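Local structure of enoyl-CoA hydratase/isomerase (Mycobacterium abscessus, 3QXZ) at the interface of chains A and B. The protein probably acts on enoyl-CoA thioesters as a crotonase-family hydratase or isomerase, adding water across the double bond or shifting its position. Sequence-based numbering; all coordinates share one arbitrary frame. Chains: chain A/B, enoyl-CoA hydratase/isomerase.

Three patches of one trimer-type interface lie nearly evenly spaced, the centres of their C-alpha atoms about 19 Å apart between contact 1 and contact 2 and about 18 Å from contact 3 to either. Helix 206-222 of chain A serves contacts 1 and 2, and helix 226-241 carries chain A's whole share of contact 3. From chain B, helix 151-165 reaches both contact 1 and contact 2. In contact 2 this helix also meets its own counterpart from chain A, though with different residues on each side, so all three contacts pair unlike surfaces. Such head-to-tail pairing suits the three copies of the deposited assembly.

Contact 1: the interface of chains A and B. Residues chain A 203-205, 208, 249, 261; chain B 136-139, 165.
A:Val204 and B:Val136 meet methyl to methyl at the closely packed, apolar part of this subunit interface, A:Val204 CG1 lying 3.7 Å from B:Val136 CG2 as the two side chains cross obliquely. With CG1 of B:Val136 anti to its carbonyl carbon (chi1 -62°), CG2 stands between the backbone N and the carbonyl carbon and faces the A:Val204 methyls, while A:Ser208 CB packs 3.8 Å from B:Val136 CB. Beside this apolar spot the amide A:Ala205 N donates to B:Val136 O over 3.1 Å.

B:Arg137 O marks the passage to the polar, water-bridged side. At one flank it lies in the plane of the A:Trp261 indole, at the ring edge 3.5 Å from CH2; one face of that ring receives A:Ala205 CA over its centre. Beyond, water 1 bridges A:Asn203 O and B:Arg137 O at 2.9 and 2.7 Å. The guanidinium of B:Arg137, swung round by a bend at chi3 (77°), lies against A:Asn203 CB, its plane 43° from the amide. B:Thr165 O fixes it from its own chain, taking NH1 in the guanidinium plane at 2.8 Å. The patch joins the turn between helices 186-203 and 206-222 of chain A to the 3-10 helix 135-138 of chain B.

Contact 2: the interface of chains A and B. Residues chain A 121, 123, 152-153, 216-217, 220; chain B 156-157, 160.
B:Thr156 lays its CB against one face of the A:Trp217 indole, at the six-membered ring 3.7 Å from CH2, the two side chains crossing at about a right angle. Its methyl CG2 stays over the same face and borders A:Arg152 O and CB, and OG1, turned between the backbone N and the carbonyl carbon (chi1 60°), is directed toward A:Leu153 CD2 and the indole. The same leucine methyl CD2 also touches B:Ala157 CB at 3.6 Å. Further along helix 151-165 of chain B, B:Ala160 CB fits between A:Leu216 CD2, 4.0 Å away, and A:Asp121 CB. A:Leu216 CD2 in turn covers the same face of the indole as B:Thr156, offset toward the rim.

Outward from this core, A:Asp121 OD1 receives the indole NE1 of A:Trp217 over 2.8 Å, met nearly along the carboxylate C-O axis and 19° out of the ring plane, a bond that should limit rotation of the ring over B:Thr156. The hydroxyl B:Thr156 OG1 reaches water 2 at 2.9 Å, and this water passes on to A:Asp121 O while lying at the edge of the A:Arg123 guanidinium. At the opposite rim the amide B:Thr156 N donates to A:Arg152 O over 3.0 Å. By fitting small side chains of one helix 151-165 against its counterpart and helix 206-222, the site closely joins the two subunits and likely supports the trimer.

Contact 3: the interface of chains A and B. Residues chain A 226, 229-230, 233-234; chain B 86-88, 143-145.
A:Glu233 and A:Thr234, on helix 226-241, accept hydrogen bonds from backbone amides of chain B. A:Glu233 OE1 takes B:Leu145 N with its syn lone pair, on the side of the other carboxylate oxygen, at 2.8 Å; the glutamate chain is extended beyond CG (chi2 180°), which carries the carboxylate out to this amide. At the next residue, A:Thr234 OG1 accepts B:Ala87 N over 2.9 Å at 167°; the hydroxyl stands anti to its own carbonyl carbon (chi1 -65°), which turns it to the side of B:Ala87.

Water extends both bonds. Water 3 gathers A:Glu233 OE1, A:Ala230 O and B:Ser88 OG, the last at 2.7 Å, giving the carboxylate oxygen a second polar partner. Water 4 spans A:Thr234 OG1 and B:Ser86 OG. Within chain B, B:Ser88 N donates to B:Ser86 OG over 2.9 Å, which may steady the loop presenting B:Ala87.

Apolar packing fills in along the helix. B:Leu145 sets CG against A:Ala230 CB at 3.8 Å, and its CD2 branch meets A:Val229 CB at the same distance, reaching back toward the carbonyl A:Ala226 O. B:Ala87 CB rests on A:Glu233 CB, 3.9 Å away. The site fastens helix 226-241 of one subunit to two loops of its neighbour and may thereby steady those loops as well as the assembly.

Contact 1: the interface of chains A and B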
loop_
_atom_site.group_PDB
_atom_site.type_symbol
_atom_site.label_atom_id
_atom_site.label_comp_id
_atom_site.label_asym_id
_atom_site.label_seq_id
_atom_site.Cartn_x
_atom_site.Cartn_y
_atom_site.Cartn_z
ATOM N N ASN A 203 -28.241 0.078 4.990
ATOM C CA ASN A 203 -28.166 -0.464 3.637
ATOM C C ASN A 203 -27.160 -1.564 3.392
ATOM O O ASN A 203 -27.120 -2.104 2.282
ATOM C CB ASN A 203 -27.936 0.666 2.641
ATOM C CG ASN A 203 -29.099 1.621 2.614
ATOM O OD1 ASN A 203 -30.244 1.206 2.439
ATOM N ND2 ASN A 203 -28.824 2.885 2.831
ATOM N N VAL A 204 -26.386 -1.920 4.419
ATOM C CA VAL A 204 -25.391 -2.995 4.284
ATOM C C VAL A 204 -25.817 -4.161 5.174
ATOM O O VAL A 204 -26.145 -3.971 6.348
ATOM C CB VAL A 204 -23.986 -2.487 4.670
ATOM C CG1 VAL A 204 -22.973 -3.649 4.765
ATOM C CG2 VAL A 204 -23.520 -1.403 3.678
ATOM N N ALA A 205 -25.847 -5.369 4.621
ATOM C CA ALA A 205 -26.325 -6.526 5.396
ATOM C C ALA A 205 -25.375 -6.809 6.570
ATOM O O ALA A 205 -24.152 -6.701 6.412
ATOM C CB ALA A 205 -26.458 -7.757 4.512
ATOM N N SER A 208 -22.881 -9.661 5.847
ATOM C CA SER A 208 -22.003 -9.211 4.759
ATOM C C SER A 208 -20.872 -8.324 5.309
ATOM O O SER A 208 -19.687 -8.532 4.983
ATOM C CB SER A 208 -22.823 -8.416 3.739
ATOM O OG SER A 208 -23.732 -9.261 3.055
ATOM N N GLY A 249 -31.677 -8.299 -0.250
ATOM C CA GLY A 249 -30.987 -7.149 -0.825
ATOM C C GLY A 249 -31.486 -6.792 -2.221
ATOM O O GLY A 249 -31.916 -5.650 -2.461
ATOM N N TRP A 261 -33.164 -6.443 6.858
ATOM C CA TRP A 261 -32.155 -7.458 7.139
ATOM C C TRP A 261 -32.511 -8.314 8.354
ATOM O O TRP A 261 -32.978 -7.786 9.378
ATOM C CB TRP A 261 -30.790 -6.811 7.367
ATOM C CG TRP A 261 -30.272 -5.902 6.308
ATOM C CD1 TRP A 261 -29.910 -4.603 6.493
ATOM C CD2 TRP A 261 -29.994 -6.210 4.930
ATOM N NE1 TRP A 261 -29.424 -4.070 5.320
ATOM C CE2 TRP A 261 -29.452 -5.033 4.343
ATOM C CE3 TRP A 261 -30.158 -7.355 4.130
ATOM C CZ2 TRP A 261 -29.063 -4.980 2.999
ATOM C CZ3 TRP A 261 -29.784 -7.299 2.782
ATOM C CH2 TRP A 261 -29.243 -6.116 2.237
ATOM N N VAL B 136 -21.875 -5.998 -0.621
ATOM C CA VAL B 136 -22.395 -6.063 0.762
ATOM C C VAL B 136 -23.770 -5.390 0.901
ATOM O O VAL B 136 -24.532 -5.735 1.816
ATOM C CB VAL B 136 -21.419 -5.478 1.807
ATOM C CG1 VAL B 136 -20.121 -6.276 1.831
ATOM C CG2 VAL B 136 -21.161 -3.992 1.554
ATOM N N ARG B 137 -24.098 -4.476 -0.015
ATOM C CA ARG B 137 -25.403 -3.791 0.009
ATOM C C ARG B 137 -26.509 -4.712 -0.494
ATOM O O ARG B 137 -27.694 -4.413 -0.336
ATOM C CB ARG B 137 -25.370 -2.500 -0.822
ATOM C CG ARG B 137 -24.276 -1.524 -0.382
ATOM C CD ARG B 137 -24.292 -0.246 -1.243
ATOM N NE ARG B 137 -25.357 0.689 -0.884
ATOM C CZ ARG B 137 -25.298 1.556 0.109
ATOM N NH1 ARG B 137 -24.256 1.620 0.933
ATOM N NH2 ARG B 137 -26.314 2.389 0.292
ATOM N N PHE B 138 -26.114 -5.850 -1.058
ATOM C CA PHE B 138 -27.061 -6.845 -1.579
ATOM C C PHE B 138 -27.032 -8.151 -0.808
ATOM O O PHE B 138 -27.630 -9.151 -1.248
ATOM C CB PHE B 138 -26.806 -7.047 -3.084
ATOM C CG PHE B 138 -27.102 -5.809 -3.878
ATOM C CD1 PHE B 138 -28.414 -5.488 -4.223
ATOM C CD2 PHE B 138 -26.090 -4.915 -4.217
ATOM C CE1 PHE B 138 -28.696 -4.318 -4.930
ATOM C CE2 PHE B 138 -26.350 -3.738 -4.921
ATOM C CZ PHE B 138 -27.664 -3.433 -5.282
ATOM N N GLY B 139 -26.388 -8.174 0.357
ATOM C CA GLY B 139 -26.377 -9.376 1.176
ATOM C C GLY B 139 -25.438 -10.470 0.736
ATOM O O GLY B 139 -25.526 -11.605 1.215
ATOM N N THR B 165 -18.767 -0.312 2.596
ATOM C CA THR B 165 -19.894 0.568 2.281
ATOM C C THR B 165 -20.457 0.315 0.905
ATOM O O THR B 165 -21.608 0.663 0.646
ATOM C CB THR B 165 -19.560 2.077 2.410
ATOM O OG1 THR B 165 -18.760 2.507 1.300
ATOM C CG2 THR B 165 -18.895 2.397 3.716
HETATM O O HOH W 1 -29.102 -2.178 0.171
#

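Contact 2: the interface of chains A and B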
loop_
_atom_site.group_PDB
_atom_site.type_symbol
_atom_site.label_atom_id
_atom_site.label_comp_id
_atom_site.label_asym_id
_atom_site.label_seq_id
_atom_site.Cartn_x
_atom_site.Cartn_y
_atom_site.Cartn_z
ATOM N N ASP A 121 -11.321 1.038 10.635
ATOM C CA ASP A 121 -11.415 0.718 9.205
ATOM C C ASP A 121 -11.285 1.953 8.334
ATOM O O ASP A 121 -10.669 1.920 7.260
ATOM C CB ASP A 121 -12.752 0.034 8.937
ATOM C CG ASP A 121 -12.932 -1.206 9.758
ATOM O OD1 ASP A 121 -12.024 -2.073 9.713
ATOM O OD2 ASP A 121 -13.962 -1.321 10.462
ATOM N N ARG A 123 -11.087 6.436 8.398
ATOM C CA ARG A 123 -10.766 7.670 9.132
ATOM C C ARG A 123 -11.208 8.894 8.344
ATOM O O ARG A 123 -10.920 9.021 7.154
ATOM C CB ARG A 123 -9.257 7.780 9.402
ATOM C CG ARG A 123 -8.804 7.054 10.662
ATOM C CD ARG A 123 -7.271 6.851 10.738
ATOM N NE ARG A 123 -6.823 6.006 9.631
ATOM C CZ ARG A 123 -7.066 4.707 9.539
ATOM N NH1 ARG A 123 -7.666 4.036 10.528
ATOM N NH2 ARG A 123 -6.730 4.087 8.428
ATOM N N ARG A 152 0.671 -0.467 5.710
ATOM C CA ARG A 152 -0.492 -1.043 5.013
ATOM C C ARG A 152 -1.478 0.035 4.575
ATOM O O ARG A 152 -2.442 -0.285 3.866
ATOM C CB ARG A 152 -1.167 -2.082 5.896
ATOM C CG ARG A 152 -0.436 -3.402 5.875
ATOM C CD ARG A 152 -0.939 -4.393 6.961
ATOM N NE ARG A 152 -0.224 -5.661 6.853
ATOM C CZ ARG A 152 1.030 -5.846 7.233
ATOM N NH1 ARG A 152 1.708 -4.878 7.847
ATOM N NH2 ARG A 152 1.633 -6.992 7.005
ATOM N N LEU A 153 -1.246 1.289 4.956
ATOM C CA LEU A 153 -2.031 2.429 4.487
ATOM C C LEU A 153 -1.266 3.228 3.435
ATOM O O LEU A 153 -1.822 3.590 2.405
ATOM C CB LEU A 153 -2.361 3.346 5.670
ATOM C CG LEU A 153 -3.276 2.728 6.718
ATOM C CD1 LEU A 153 -3.269 3.521 8.006
ATOM C CD2 LEU A 153 -4.693 2.636 6.105
ATOM N N LEU A 216 -10.946 -9.348 5.214
ATOM C CA LEU A 216 -9.964 -8.316 4.904
ATOM C C LEU A 216 -8.839 -8.302 5.955
ATOM O O LEU A 216 -7.647 -8.364 5.614
ATOM C CB LEU A 216 -10.645 -6.945 4.799
ATOM C CG LEU A 216 -9.737 -5.743 4.548
ATOM C CD1 LEU A 216 -9.229 -5.697 3.153
ATOM C CD2 LEU A 216 -10.527 -4.462 4.867
ATOM N N TRP A 217 -9.232 -8.239 7.221
ATOM C CA TRP A 217 -8.248 -8.090 8.276
ATOM C C TRP A 217 -7.580 -9.405 8.668
ATOM O O TRP A 217 -6.364 -9.397 8.913
ATOM C CB TRP A 217 -8.855 -7.386 9.481
ATOM C CG TRP A 217 -9.054 -5.922 9.280
ATOM C CD1 TRP A 217 -10.241 -5.238 9.195
ATOM C CD2 TRP A 217 -8.015 -4.952 9.145
ATOM N NE1 TRP A 217 -9.999 -3.888 9.007
ATOM C CE2 TRP A 217 -8.639 -3.689 8.986
ATOM C CE3 TRP A 217 -6.604 -5.024 9.155
ATOM C CZ2 TRP A 217 -7.909 -2.511 8.853
ATOM C CZ3 TRP A 217 -5.880 -3.844 9.021
ATOM C CH2 TRP A 217 -6.535 -2.603 8.848
ATOM N N GLN A 220 -4.725 -9.978 6.386
ATOM C CA GLN A 220 -3.574 -9.132 6.735
ATOM C C GLN A 220 -2.873 -9.628 7.987
ATOM O O GLN A 220 -1.639 -9.720 8.010
ATOM C CB GLN A 220 -4.005 -7.664 6.927
ATOM C CG GLN A 220 -4.573 -6.989 5.704
ATOM C CD GLN A 220 -3.546 -6.807 4.637
ATOM O OE1 GLN A 220 -2.393 -6.460 4.926
ATOM N NE2 GLN A 220 -3.940 -6.987 3.379
ATOM N N THR B 156 -5.366 -0.301 3.339
ATOM C CA THR B 156 -6.513 -0.935 4.006
ATOM C C THR B 156 -7.703 -0.009 4.207
ATOM O O THR B 156 -8.840 -0.494 4.270
ATOM C CB THR B 156 -6.157 -1.568 5.358
ATOM O OG1 THR B 156 -5.653 -0.553 6.213
ATOM C CG2 THR B 156 -5.131 -2.664 5.196
ATOM N N ALA B 157 -7.469 1.298 4.336
ATOM C CA ALA B 157 -8.572 2.212 4.672
ATOM C C ALA B 157 -9.456 2.483 3.464
ATOM O O ALA B 157 -10.690 2.395 3.566
ATOM C CB ALA B 157 -8.060 3.521 5.236
ATOM N N ALA B 160 -11.240 -0.809 2.886
ATOM C CA ALA B 160 -12.355 -1.022 3.805
ATOM C C ALA B 160 -13.545 -0.150 3.447
ATOM O O ALA B 160 -14.693 -0.593 3.493
ATOM C CB ALA B 160 -11.908 -0.754 5.242
HETATM O O HOH W 2 -7.811 0.787 7.607
#

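Contact 3: the interface of chains A and B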
loop_
_atom_site.group_PDB
_atom_site.type_symbol
_atom_site.label_atom_id
_atom_site.label_comp_id
_atom_site.label_asym_id
_atom_site.label_seq_id
_atom_site.Cartn_x
_atom_site.Cartn_y
_atom_site.Cartn_z
ATOM N N ALA A 226 -3.032 -15.851 -1.558
ATOM C CA ALA A 226 -4.153 -15.577 -2.468
ATOM C C ALA A 226 -5.105 -16.769 -2.567
ATOM O O ALA A 226 -6.319 -16.587 -2.509
ATOM C CB ALA A 226 -3.641 -15.152 -3.871
ATOM N N VAL A 229 -7.278 -16.824 0.593
ATOM C CA VAL A 229 -8.305 -15.790 0.564
ATOM C C VAL A 229 -9.411 -16.173 -0.435
ATOM O O VAL A 229 -10.610 -16.009 -0.132
ATOM C CB VAL A 229 -7.724 -14.401 0.212
ATOM C CG1 VAL A 229 -8.857 -13.355 0.155
ATOM C CG2 VAL A 229 -6.706 -13.961 1.267
ATOM N N ALA A 230 -9.037 -16.685 -1.608
ATOM C CA ALA A 230 -10.042 -17.053 -2.619
ATOM C C ALA A 230 -10.969 -18.142 -2.071
ATOM O O ALA A 230 -12.196 -18.091 -2.262
ATOM C CB ALA A 230 -9.371 -17.522 -3.891
ATOM N N GLU A 233 -13.399 -16.560 0.455
ATOM C CA GLU A 233 -14.479 -15.841 -0.213
ATOM C C GLU A 233 -15.537 -16.832 -0.659
ATOM O O GLU A 233 -16.749 -16.578 -0.491
ATOM C CB GLU A 233 -13.956 -15.106 -1.444
ATOM C CG GLU A 233 -13.170 -13.841 -1.133
ATOM C CD GLU A 233 -12.665 -13.135 -2.372
ATOM O OE1 GLU A 233 -12.663 -13.743 -3.473
ATOM O OE2 GLU A 233 -12.236 -11.965 -2.237
ATOM N N THR A 234 -15.140 -17.977 -1.228
ATOM C CA THR A 234 -16.137 -18.998 -1.607
ATOM C C THR A 234 -16.936 -19.481 -0.406
ATOM O O THR A 234 -18.179 -19.563 -0.477
ATOM C CB THR A 234 -15.466 -20.122 -2.358
ATOM O OG1 THR A 234 -14.970 -19.574 -3.598
ATOM C CG2 THR A 234 -16.429 -21.252 -2.689
ATOM N N SER B 86 -17.879 -21.105 -7.260
ATOM C CA SER B 86 -16.712 -20.404 -6.721
ATOM C C SER B 86 -16.965 -18.913 -6.717
ATOM O O SER B 86 -17.578 -18.373 -7.641
ATOM C CB SER B 86 -15.483 -20.711 -7.588
ATOM O OG SER B 86 -14.346 -20.022 -7.108
ATOM N N ALA B 87 -16.440 -18.237 -5.699
ATOM C CA ALA B 87 -16.420 -16.763 -5.734
ATOM C C ALA B 87 -15.341 -16.212 -6.663
ATOM O O ALA B 87 -15.257 -14.985 -6.851
ATOM C CB ALA B 87 -16.298 -16.158 -4.318
ATOM N N SER B 88 -14.547 -17.112 -7.258
ATOM C CA SER B 88 -13.555 -16.763 -8.278
ATOM C C SER B 88 -13.938 -17.427 -9.610
ATOM O O SER B 88 -13.391 -18.474 -9.942
ATOM C CB SER B 88 -12.132 -17.190 -7.860
ATOM O OG SER B 88 -11.637 -16.338 -6.836
ATOM N N ASP B 143 -15.976 -10.327 -4.249
ATOM C CA ASP B 143 -15.645 -11.592 -4.894
ATOM C C ASP B 143 -14.400 -11.428 -5.771
ATOM O O ASP B 143 -13.763 -10.356 -5.785
ATOM C CB ASP B 143 -16.865 -12.068 -5.701
ATOM C CG ASP B 143 -17.452 -10.967 -6.590
ATOM O OD1 ASP B 143 -16.701 -10.088 -7.044
ATOM O OD2 ASP B 143 -18.702 -10.934 -6.802
ATOM N N ALA B 144 -14.036 -12.499 -6.471
ATOM C CA ALA B 144 -12.882 -12.511 -7.382
ATOM C C ALA B 144 -11.639 -11.923 -6.715
ATOM O O ALA B 144 -10.869 -11.162 -7.325
ATOM C CB ALA B 144 -13.205 -11.804 -8.709
ATOM N N LEU B 145 -11.394 -12.328 -5.476
ATOM C CA LEU B 145 -10.170 -11.982 -4.749
ATOM C C LEU B 145 -10.050 -10.513 -4.392
ATOM O O LEU B 145 -8.956 -10.077 -3.995
ATOM C CB LEU B 145 -8.904 -12.529 -5.470
ATOM C CG LEU B 145 -8.513 -13.941 -4.991
ATOM C CD1 LEU B 145 -7.467 -14.553 -5.887
ATOM C CD2 LEU B 145 -8.013 -13.903 -3.558
HETATM O O HOH W 3 -12.920 -16.300 -4.492
HETATM O O HOH W 4 -13.117 -21.249 -4.471
#